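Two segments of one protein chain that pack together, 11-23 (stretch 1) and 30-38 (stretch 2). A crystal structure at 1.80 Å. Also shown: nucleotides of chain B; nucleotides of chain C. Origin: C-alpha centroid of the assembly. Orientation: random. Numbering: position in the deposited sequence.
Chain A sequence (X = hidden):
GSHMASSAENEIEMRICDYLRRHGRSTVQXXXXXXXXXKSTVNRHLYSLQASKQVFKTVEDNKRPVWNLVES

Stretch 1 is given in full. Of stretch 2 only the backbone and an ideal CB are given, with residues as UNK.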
ATOM      1  N   GLU A  11      -7.486 -26.478  -8.810  1.00 41.66           N
ATOM      2  CA  GLU A  11      -8.265 -25.488  -9.551  1.00 41.41           C
ATOM      3  C   GLU A  11      -7.634 -24.090  -9.481  1.00 36.62           C
ATOM      4  O   GLU A  11      -7.600 -23.358 -10.466  1.00 38.44           O
ATOM      5  CB  GLU A  11      -9.719 -25.416  -9.077  1.00 44.59           C
ATOM      6  CG  GLU A  11     -10.552 -24.400  -9.873  1.00 44.10           C
ATOM      7  CD  GLU A  11     -11.109 -24.982 -11.196  1.00 53.69           C
ATOM      8  OE1 GLU A  11     -11.225 -26.220 -11.332  1.00 52.43           O
ATOM      9  OE2 GLU A  11     -11.436 -24.194 -12.105  1.00 58.97           O
ATOM     10  N   ILE A  12      -7.202 -23.699  -8.292  1.00 29.03           N
ATOM     11  CA  ILE A  12      -6.509 -22.406  -8.135  1.00 28.30           C
ATOM     12  C   ILE A  12      -5.281 -22.400  -9.007  1.00 30.93           C
ATOM     13  O   ILE A  12      -5.010 -21.434  -9.709  1.00 27.79           O
ATOM     14  CB  ILE A  12      -6.039 -22.179  -6.660  1.00 30.42           C
ATOM     15  CG1 ILE A  12      -7.231 -22.090  -5.736  1.00 36.17           C
ATOM     16  CG2 ILE A  12      -5.105 -20.940  -6.517  1.00 28.24           C
ATOM     17  CD1 ILE A  12      -8.162 -21.002  -6.109  1.00 44.81           C
ATOM     18  N   GLU A  13      -4.516 -23.491  -8.953  1.00 30.66           N
ATOM     19  CA  GLU A  13      -3.252 -23.484  -9.662  1.00 33.39           C
ATOM     20  C   GLU A  13      -3.524 -23.467 -11.149  1.00 27.59           C
ATOM     21  O   GLU A  13      -2.829 -22.783 -11.863  1.00 28.91           O
ATOM     22  CB  GLU A  13      -2.315 -24.633  -9.231  1.00 33.24           C
ATOM     23  CG  GLU A  13      -1.549 -24.262  -7.983  1.00 32.30           C
ATOM     24  CD  GLU A  13      -0.660 -25.333  -7.368  1.00 41.21           C
ATOM     25  OE1 GLU A  13      -0.287 -26.317  -8.027  1.00 42.85           O
ATOM     26  OE2 GLU A  13      -0.299 -25.146  -6.184  1.00 45.80           O
ATOM     27  N   MET A  14      -4.529 -24.208 -11.612  1.00 30.89           N
ATOM     28  CA  MET A  14      -4.891 -24.156 -13.032  1.00 33.60           C
ATOM     29  C   MET A  14      -5.278 -22.737 -13.438  1.00 37.44           C
ATOM     30  O   MET A  14      -4.882 -22.241 -14.518  1.00 31.40           O
ATOM     31  CB  MET A  14      -6.041 -25.138 -13.330  1.00 33.79           C
ATOM     32  CG  MET A  14      -6.664 -24.922 -14.703  1.00 35.98           C
ATOM     33  SD  MET A  14      -7.961 -26.131 -15.012  1.00 45.83           S
ATOM     34  CE  MET A  14      -7.126 -27.636 -14.532  1.00 53.16           C
ATOM     35  N   ARG A  15      -6.060 -22.081 -12.584  1.00 30.39           N
ATOM     36  CA  ARG A  15      -6.532 -20.728 -12.897  1.00 31.05           C
ATOM     37  C   ARG A  15      -5.378 -19.690 -12.936  1.00 28.93           C
ATOM     38  O   ARG A  15      -5.347 -18.795 -13.778  1.00 29.63           O
ATOM     39  CB  ARG A  15      -7.644 -20.301 -11.920  1.00 30.66           C
ATOM     40  CG  ARG A  15      -9.045 -20.955 -12.253  1.00 33.20           C
ATOM     41  CD  ARG A  15     -10.114 -20.529 -11.189  1.00 45.67           C
ATOM     42  NE  ARG A  15     -10.440 -19.102 -11.318  1.00 46.72           N
ATOM     43  CZ  ARG A  15     -10.706 -18.243 -10.316  1.00 44.61           C
ATOM     44  NH1 ARG A  15     -10.688 -18.615  -9.030  1.00 41.31           N
ATOM     45  NH2 ARG A  15     -10.988 -16.984 -10.631  1.00 42.51           N
ATOM     46  N   ILE A  16      -4.407 -19.861 -12.059  1.00 27.13           N
ATOM     47  CA  ILE A  16      -3.233 -19.005 -12.078  1.00 25.95           C
ATOM     48  C   ILE A  16      -2.418 -19.223 -13.348  1.00 27.03           C
ATOM     49  O   ILE A  16      -2.010 -18.260 -14.016  1.00 26.88           O
ATOM     50  CB  ILE A  16      -2.334 -19.278 -10.860  1.00 24.34           C
ATOM     51  CG1 ILE A  16      -3.078 -18.760  -9.611  1.00 23.80           C
ATOM     52  CG2 ILE A  16      -0.965 -18.486 -11.000  1.00 23.55           C
ATOM     53  CD1 ILE A  16      -2.471 -19.186  -8.209  1.00 22.70           C
ATOM     54  N   CYS A  17      -2.214 -20.488 -13.695  1.00 27.18           N
ATOM     55  CA  CYS A  17      -1.382 -20.785 -14.837  1.00 27.93           C
ATOM     56  C   CYS A  17      -2.102 -20.334 -16.096  1.00 34.39           C
ATOM     57  O   CYS A  17      -1.483 -19.919 -17.081  1.00 34.16           O
ATOM     58  CB  CYS A  17      -1.088 -22.277 -14.922  1.00 28.62           C
ATOM     59  SG  CYS A  17       0.157 -22.765 -13.666  1.00 36.32           S
ATOM     60  N   ASP A  18      -3.414 -20.430 -16.066  1.00 30.91           N
ATOM     61  CA  ASP A  18      -4.179 -20.026 -17.248  1.00 33.13           C
ATOM     62  C   ASP A  18      -4.114 -18.499 -17.439  1.00 33.05           C
ATOM     63  O   ASP A  18      -4.041 -17.993 -18.550  1.00 34.52           O
ATOM     64  CB  ASP A  18      -5.610 -20.495 -17.089  1.00 34.71           C
ATOM     65  CG  ASP A  18      -6.476 -20.131 -18.268  1.00 42.44           C
ATOM     66  OD1 ASP A  18      -6.437 -20.816 -19.309  1.00 39.40           O
ATOM     67  OD2 ASP A  18      -7.209 -19.139 -18.116  1.00 42.55           O
ATOM     68  N   TYR A  19      -4.150 -17.774 -16.326  1.00 31.46           N
ATOM     69  CA  TYR A  19      -3.930 -16.333 -16.376  1.00 31.44           C
ATOM     70  C   TYR A  19      -2.564 -15.975 -17.019  1.00 31.12           C
ATOM     71  O   TYR A  19      -2.472 -15.128 -17.958  1.00 32.60           O
ATOM     72  CB  TYR A  19      -4.091 -15.714 -14.964  1.00 29.96           C
ATOM     73  CG  TYR A  19      -3.976 -14.207 -15.005  1.00 30.50           C
ATOM     74  CD1 TYR A  19      -2.745 -13.601 -15.015  1.00 29.78           C
ATOM     75  CD2 TYR A  19      -5.096 -13.409 -15.119  1.00 35.93           C
ATOM     76  CE1 TYR A  19      -2.627 -12.234 -15.117  1.00 31.19           C
ATOM     77  CE2 TYR A  19      -4.973 -12.007 -15.186  1.00 34.15           C
ATOM     78  CZ  TYR A  19      -3.742 -11.459 -15.210  1.00 32.47           C
ATOM     79  OH  TYR A  19      -3.568 -10.072 -15.309  1.00 37.71           O
ATOM     80  N   LEU A  20      -1.518 -16.628 -16.529  1.00 30.50           N
ATOM     81  CA  LEU A  20      -0.192 -16.425 -17.090  1.00 34.09           C
ATOM     82  C   LEU A  20      -0.118 -16.864 -18.576  1.00 33.16           C
ATOM     83  O   LEU A  20       0.547 -16.217 -19.370  1.00 38.02           O
ATOM     84  CB  LEU A  20       0.860 -17.135 -16.266  1.00 32.83           C
ATOM     85  CG  LEU A  20       1.046 -16.586 -14.827  1.00 28.43           C
ATOM     86  CD1 LEU A  20       2.002 -17.470 -14.071  1.00 32.78           C
ATOM     87  CD2 LEU A  20       1.515 -15.120 -14.748  1.00 29.05           C
ATOM     88  N   ARG A  21      -0.780 -17.950 -18.939  1.00 32.35           N
ATOM     89  CA  ARG A  21      -0.790 -18.351 -20.363  1.00 34.28           C
ATOM     90  C   ARG A  21      -1.332 -17.247 -21.251  1.00 36.18           C
ATOM     91  O   ARG A  21      -0.780 -16.970 -22.323  1.00 44.25           O
ATOM     92  CB  ARG A  21      -1.601 -19.627 -20.604  1.00 35.56           C
ATOM     93  CG  ARG A  21      -1.606 -20.053 -22.072  1.00 39.11           C
ATOM     94  CD  ARG A  21      -2.468 -21.274 -22.204  1.00 41.12           C
ATOM     95  NE  ARG A  21      -3.844 -20.980 -21.822  1.00 40.49           N
ATOM     96  CZ  ARG A  21      -4.730 -20.383 -22.604  1.00 42.81           C
ATOM     97  NH1 ARG A  21      -4.399 -20.018 -23.855  1.00 44.69           N
ATOM     98  NH2 ARG A  21      -5.962 -20.160 -22.147  1.00 45.95           N
ATOM     99  N   ARG A  22      -2.422 -16.617 -20.816  1.00 36.56           N
ATOM    100  CA  ARG A  22      -3.063 -15.575 -21.623  1.00 38.86           C
ATOM    101  C   ARG A  22      -2.382 -14.219 -21.516  1.00 43.05           C
ATOM    102  O   ARG A  22      -2.441 -13.407 -22.450  1.00 41.03           O
ATOM    103  CB  ARG A  22      -4.532 -15.406 -21.233  1.00 40.54           C
ATOM    104  CG  ARG A  22      -5.364 -16.688 -21.345  1.00 48.67           C
ATOM    105  CD  ARG A  22      -6.841 -16.435 -21.024  1.00 57.46           C
ATOM    106  NE  ARG A  22      -7.015 -15.454 -19.944  1.00 65.77           N
ATOM    107  CZ  ARG A  22      -7.158 -15.771 -18.656  1.00 67.97           C
ATOM    108  NH1 ARG A  22      -7.145 -17.037 -18.289  1.00 70.53           N
ATOM    109  NH2 ARG A  22      -7.309 -14.829 -17.731  1.00 65.53           N
ATOM    110  N   HIS A  23      -1.764 -13.937 -20.373  1.00 40.12           N
ATOM    111  CA  HIS A  23      -1.251 -12.589 -20.166  1.00 38.17           C
ATOM    112  C   HIS A  23       0.247 -12.433 -20.222  1.00 38.51           C
ATOM    113  O   HIS A  23       0.716 -11.305 -20.273  1.00 38.89           O
ATOM    114  CB  HIS A  23      -1.698 -12.015 -18.836  1.00 43.00           C
ATOM    115  CG  HIS A  23      -3.097 -11.517 -18.829  1.00 46.57           C
ATOM    116  ND1 HIS A  23      -4.178 -12.339 -18.632  1.00 46.10           N
ATOM    117  CD2 HIS A  23      -3.587 -10.263 -18.949  1.00 53.30           C
ATOM    118  CE1 HIS A  23      -5.285 -11.618 -18.643  1.00 52.46           C
ATOM    119  NE2 HIS A  23      -4.954 -10.356 -18.838  1.00 57.29           N
ATOM    120  N   UNK A  30      -1.791  -8.295 -10.377  1.00 35.74           N
ATOM    121  CA  UNK A  30      -2.489  -8.617 -11.634  1.00 38.63           C
ATOM    122  C   UNK A  30      -3.417  -9.813 -11.487  1.00 37.01           C
ATOM    123  O   UNK A  30      -4.592  -9.783 -11.861  1.00 38.61           O
ATOM    124  CB  UNK A  30      -1.475  -8.894 -12.746  1.00 38.63           C
ATOM    125  N   UNK A  31      -2.858 -10.883 -10.943  1.00 32.90           N
ATOM    126  CA  UNK A  31      -3.521 -12.196 -10.919  1.00 24.69           C
ATOM    127  C   UNK A  31      -4.638 -12.226  -9.850  1.00 26.60           C
ATOM    128  O   UNK A  31      -5.787 -12.600 -10.140  1.00 29.02           O
ATOM    129  CB  UNK A  31      -2.497 -13.300 -10.646  1.00 24.69           C
ATOM    130  N   UNK A  32      -4.360 -11.775  -8.623  1.00 23.92           N
ATOM    131  CA  UNK A  32      -5.413 -11.931  -7.585  1.00 23.57           C
ATOM    132  C   UNK A  32      -6.657 -11.081  -7.828  1.00 28.17           C
ATOM    133  O   UNK A  32      -7.764 -11.450  -7.433  1.00 27.61           O
ATOM    134  CB  UNK A  32      -4.839 -11.573  -6.212  1.00 23.57           C
ATOM    135  N   UNK A  33      -6.505  -9.916  -8.440  1.00 30.51           N
ATOM    136  CA  UNK A  33      -7.684  -9.105  -8.666  1.00 32.32           C
ATOM    137  C   UNK A  33      -8.560  -9.726  -9.748  1.00 42.03           C
ATOM    138  O   UNK A  33      -9.780  -9.654  -9.654  1.00 44.09           O
ATOM    139  CB  UNK A  33      -7.286  -7.679  -9.051  1.00 32.32           C
ATOM    140  N   UNK A  34      -7.954 -10.310 -10.782  1.00 35.97           N
ATOM    141  CA  UNK A  34      -8.746 -10.894 -11.866  1.00 42.83           C
ATOM    142  C   UNK A  34      -9.422 -12.157 -11.366  1.00 43.24           C
ATOM    143  O   UNK A  34     -10.599 -12.376 -11.617  1.00 48.25           O
ATOM    144  CB  UNK A  34      -7.875 -11.196 -13.087  1.00 42.83           C
ATOM    145  N   UNK A  35      -8.687 -12.962 -10.614  1.00 36.08           N
ATOM    146  CA  UNK A  35      -9.187 -14.251 -10.142  1.00 35.87           C
ATOM    147  C   UNK A  35     -10.078 -14.131  -8.901  1.00 39.06           C
ATOM    148  O   UNK A  35     -10.696 -15.112  -8.474  1.00 40.41           O
ATOM    149  CB  UNK A  35      -8.008 -15.177  -9.836  1.00 35.87           C
ATOM    150  N   UNK A  36     -10.109 -12.937  -8.301  1.00 38.11           N
ATOM    151  CA  UNK A  36     -10.819 -12.716  -7.044  1.00 36.36           C
ATOM    152  C   UNK A  36     -10.417 -13.707  -5.965  1.00 37.37           C
ATOM    153  O   UNK A  36     -11.268 -14.367  -5.387  1.00 39.62           O
ATOM    154  CB  UNK A  36     -12.329 -12.797  -7.275  1.00 36.36           C
ATOM    155  N   UNK A  37      -9.107 -13.820  -5.710  1.00 29.30           N
ATOM    156  CA  UNK A  37      -8.561 -14.639  -4.629  1.00 26.10           C
ATOM    157  C   UNK A  37      -7.735 -13.702  -3.696  1.00 24.14           C
ATOM    158  O   UNK A  37      -7.453 -12.561  -4.056  1.00 28.75           O
ATOM    159  CB  UNK A  37      -7.704 -15.778  -5.184  1.00 26.10           C
ATOM    160  N   UNK A  38      -7.369 -14.162  -2.499  1.00 26.61           N
ATOM    161  CA  UNK A  38      -6.466 -13.350  -1.665  1.00 26.50           C
ATOM    162  C   UNK A  38      -5.101 -13.351  -2.342  1.00 21.78           C
ATOM    163  O   UNK A  38      -4.672 -14.364  -2.869  1.00 21.37           O
ATOM    164  CB  UNK A  38      -6.375 -13.887  -0.235  1.00 26.50           C
TER
ATOM    165  P    DG B   7      -2.640  -5.034  -2.285  1.00 28.32           P
ATOM    166  OP1  DG B   7      -2.661  -6.359  -1.796  1.00 24.94           O
ATOM    167  OP2  DG B   7      -1.872  -4.458  -3.451  1.00 32.32           O
ATOM    168  O5'  DG B   7      -4.173  -4.708  -2.629  1.00 24.72           O
ATOM    169  C5'  DG B   7      -4.565  -3.489  -3.281  1.00 19.99           C
ATOM    170  C4'  DG B   7      -6.055  -3.343  -3.231  1.00 18.67           C
ATOM    171  O4'  DG B   7      -6.554  -3.156  -1.954  1.00 20.03           O
ATOM    172  C3'  DG B   7      -6.272  -1.943  -3.778  1.00 21.77           C
ATOM    173  O3'  DG B   7      -6.432  -2.393  -5.046  1.00 32.63           O
ATOM    174  C2'  DG B   7      -7.586  -1.540  -3.250  1.00 22.01           C
ATOM    175  C1'  DG B   7      -7.631  -2.236  -1.933  1.00 22.47           C
ATOM    176  N9   DG B   7      -7.328  -1.447  -0.740  1.00 19.94           N
ATOM    177  C8   DG B   7      -8.175  -1.338   0.338  1.00 18.28           C
ATOM    178  N7   DG B   7      -7.664  -0.627   1.321  1.00 20.77           N
ATOM    179  C5   DG B   7      -6.397  -0.242   0.846  1.00 20.38           C
ATOM    180  C6   DG B   7      -5.402   0.584   1.484  1.00 19.68           C
ATOM    181  O6   DG B   7      -5.414   1.008   2.605  1.00 17.39           O
ATOM    182  N1   DG B   7      -4.268   0.756   0.718  1.00 18.05           N
ATOM    183  C2   DG B   7      -4.173   0.223  -0.567  1.00 17.81           C
ATOM    184  N2   DG B   7      -2.990   0.391  -1.187  1.00 18.52           N
ATOM    185  N3   DG B   7      -5.074  -0.563  -1.197  1.00 16.95           N
ATOM    186  C4   DG B   7      -6.197  -0.686  -0.442  1.00 18.71           C
ATOM    187  P    DC C   2      -7.136  -0.958  -6.566  1.00 37.87           P
ATOM    188  OP1  DC C   2      -8.441  -0.286  -6.190  1.00 34.30           O
ATOM    189  OP2  DC C   2      -6.807  -1.739  -7.822  1.00 34.86           O
ATOM    190  O5'  DC C   2      -5.869   0.011  -6.213  1.00 25.34           O
ATOM    191  C5'  DC C   2      -5.636   1.003  -7.241  1.00 22.57           C
ATOM    192  C4'  DC C   2      -4.583   1.946  -6.691  1.00 20.69           C
ATOM    193  O4'  DC C   2      -5.163   2.688  -5.576  1.00 17.83           O
ATOM    194  C3'  DC C   2      -3.353   1.181  -6.142  1.00 22.08           C
ATOM    195  O3'  DC C   2      -2.171   1.913  -6.522  1.00 23.07           O
ATOM    196  C2'  DC C   2      -3.542   1.324  -4.630  1.00 19.42           C
ATOM    197  C1'  DC C   2      -4.270   2.670  -4.465  1.00 18.09           C
ATOM    198  N1   DC C   2      -5.057   2.790  -3.201  1.00 20.26           N
ATOM    199  C2   DC C   2      -4.446   3.506  -2.167  1.00 17.29           C
ATOM    200  O2   DC C   2      -3.274   3.917  -2.327  1.00 18.13           O
ATOM    201  N3   DC C   2      -5.080   3.638  -0.999  1.00 19.61           N
ATOM    202  C4   DC C   2      -6.313   3.147  -0.911  1.00 16.40           C
ATOM    203  N4   DC C   2      -6.953   3.244   0.253  1.00 18.35           N
ATOM    204  C5   DC C   2      -6.958   2.384  -1.942  1.00 16.79           C
ATOM    205  C6   DC C   2      -6.310   2.272  -3.110  1.00 18.78           C

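Stretch 1 is helical throughout, and position 30 onward lies in a second helix, which begins earlier in the chain and meets it at 114° between N-to-C directions. The side chains of Ile12, Arg15, Ile16 and Tyr19 supply most of what stretch 2 meets.

Position 30 points its CA-to-CB bond toward stretch 1, and the ideal CB is 3.5 Å from Tyr19 OH. A small or polar side chain would suit it, as would a longer one that turns aside. The residue is Asp30. Its carboxylate leads away and OD2 is hydrogen-bonded elsewhere in the structure.

Position 31 points sideways, yet its ideal CB is 4.4 Å from Tyr19 CD1 and 5.4 Å from Ile16 CG2. The surroundings are apolar, so Ile, Leu, Val or Met would fit. It is Ile31. Its CA sits over the Tyr19 ring, 4.2 Å from the centroid and 8° off the normal, a CH-pi contact. CG1 is 3.7 Å from Tyr19 CD1, and CG2 is 4.2 Å from Ile16 CG1.

Position 32 points away from stretch 1. Stretch 1 makes no demand here, so many residues would do; the sugar-phosphate of DG7 of chain B lies beyond. Phe32 lies with its ring edge near DG7 of chain B, CZ being 3.6 Å from O5'.

Position 33 is out of reach of stretch 1. Phosphates in the vicinity favour a long basic residue. Lys33 extends and its NZ donates to OP2 of DC2 of chain C at 2.8 Å.

Position 34 points toward stretch 1, with its ideal CB 3.7 Å from Tyr19 CE2. The guanidinium of Arg22 is not far off, so Glu or Gln suits, though an apolar chain could also cover the ring. Glu34 places CD at the ring edge, 3.7 Å from Tyr19 CE2, and forms a salt bridge from OE2 to Arg22 NH2 at 3.4 Å.

Position 35 also points toward stretch 1. Its ideal CB is 3.6 Å from Arg15 NH2, with Ile16 beyond, so a medium apolar residue fits. Leu35 lays CG over one face of the Arg15 guanidinium. Its backbone O accepts a hydrogen bond from Arg15 NH2 at 2.9 Å.

Position 36 has positive phi (53°), which suits Gly or Asn but permits others. Lys36 leads away from stretch 1.

Position 37 points toward stretch 1, with its ideal CB 5.3 Å from Ile12 CD1. The gap suits Leu, Ile or Met. Leu37 fills it: CD2 is 3.6 Å from Ile12 CD1.

Position 38 is out of reach, at an N-cap position where Ser, Thr or Asp is common. It is Glu38, both carboxylate oxygens hydrogen-bonded elsewhere in the structure.

Stretch 2 30-38: DIFKELKLE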
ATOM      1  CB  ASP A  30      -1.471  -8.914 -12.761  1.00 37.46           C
ATOM      2  CG  ASP A  30      -0.730  -7.666 -13.220  1.00 49.85           C
ATOM      3  OD1 ASP A  30      -1.355  -6.583 -13.121  1.00 53.95           O
ATOM      4  OD2 ASP A  30       0.460  -7.756 -13.654  1.00 48.30           O
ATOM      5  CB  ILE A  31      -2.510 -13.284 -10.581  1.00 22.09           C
ATOM      6  CG1 ILE A  31      -1.401 -13.326 -11.632  1.00 25.14           C
ATOM      7  CG2 ILE A  31      -3.211 -14.639 -10.557  1.00 21.22           C
ATOM      8  CD1 ILE A  31      -0.128 -14.116 -11.150  1.00 26.33           C
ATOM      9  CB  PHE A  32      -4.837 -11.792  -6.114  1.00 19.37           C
ATOM     10  CG  PHE A  32      -4.814 -10.381  -5.538  1.00 26.60           C
ATOM     11  CD1 PHE A  32      -5.951  -9.774  -5.025  1.00 29.84           C
ATOM     12  CD2 PHE A  32      -3.616  -9.696  -5.440  1.00 24.28           C
ATOM     13  CE1 PHE A  32      -5.921  -8.492  -4.477  1.00 30.96           C
ATOM     14  CE2 PHE A  32      -3.573  -8.406  -4.917  1.00 23.04           C
ATOM     15  CZ  PHE A  32      -4.725  -7.786  -4.425  1.00 29.27           C
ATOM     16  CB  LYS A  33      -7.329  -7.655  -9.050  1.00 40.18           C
ATOM     17  CG  LYS A  33      -6.524  -6.934  -7.983  1.00 43.02           C
ATOM     18  CD  LYS A  33      -6.108  -5.479  -8.435  1.00 42.67           C
ATOM     19  CE  LYS A  33      -5.124  -4.913  -7.424  1.00 43.90           C
ATOM     20  NZ  LYS A  33      -4.697  -3.521  -7.799  1.00 51.81           N
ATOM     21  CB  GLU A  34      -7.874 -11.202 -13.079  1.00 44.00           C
ATOM     22  CG  GLU A  34      -8.562 -12.050 -14.166  1.00 54.35           C
ATOM     23  CD  GLU A  34      -8.571 -11.365 -15.506  1.00 67.12           C
ATOM     24  OE1 GLU A  34      -8.301 -10.136 -15.553  1.00 69.94           O
ATOM     25  OE2 GLU A  34      -8.859 -12.049 -16.521  1.00 78.18           O
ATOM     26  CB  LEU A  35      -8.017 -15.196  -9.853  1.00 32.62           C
ATOM     27  CG  LEU A  35      -7.102 -15.514 -11.040  1.00 36.67           C
ATOM     28  CD1 LEU A  35      -6.108 -16.577 -10.628  1.00 31.60           C
ATOM     29  CD2 LEU A  35      -7.907 -15.939 -12.276  1.00 45.00           C
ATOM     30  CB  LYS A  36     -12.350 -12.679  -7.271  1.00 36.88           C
ATOM     31  CG  LYS A  36     -12.790 -11.688  -8.322  1.00 42.83           C
ATOM     32  CD  LYS A  36     -14.304 -11.768  -8.533  1.00 52.15           C
ATOM     33  CE  LYS A  36     -14.738 -11.557  -9.989  1.00 60.43           C
ATOM     34  NZ  LYS A  36     -16.233 -11.453 -10.082  1.00 67.00           N
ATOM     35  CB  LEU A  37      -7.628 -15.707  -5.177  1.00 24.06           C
ATOM     36  CG  LEU A  37      -8.343 -16.662  -6.174  1.00 31.42           C
ATOM     37  CD1 LEU A  37      -7.227 -17.385  -6.969  1.00 26.41           C
ATOM     38  CD2 LEU A  37      -9.234 -17.635  -5.407  1.00 33.70           C
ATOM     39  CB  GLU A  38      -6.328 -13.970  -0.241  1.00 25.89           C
ATOM     40  CG  GLU A  38      -7.628 -13.922   0.608  1.00 41.70           C
ATOM     41  CD  GLU A  38      -7.826 -12.566   1.329  1.00 49.72           C
ATOM     42  OE1 GLU A  38      -6.855 -11.795   1.505  1.00 51.67           O
ATOM     43  OE2 GLU A  38      -8.964 -12.258   1.719  1.00 58.11           O
TER
HETATM   44  O   HOH W   1     -12.338 -16.611  -7.534  1.00 47.50           O
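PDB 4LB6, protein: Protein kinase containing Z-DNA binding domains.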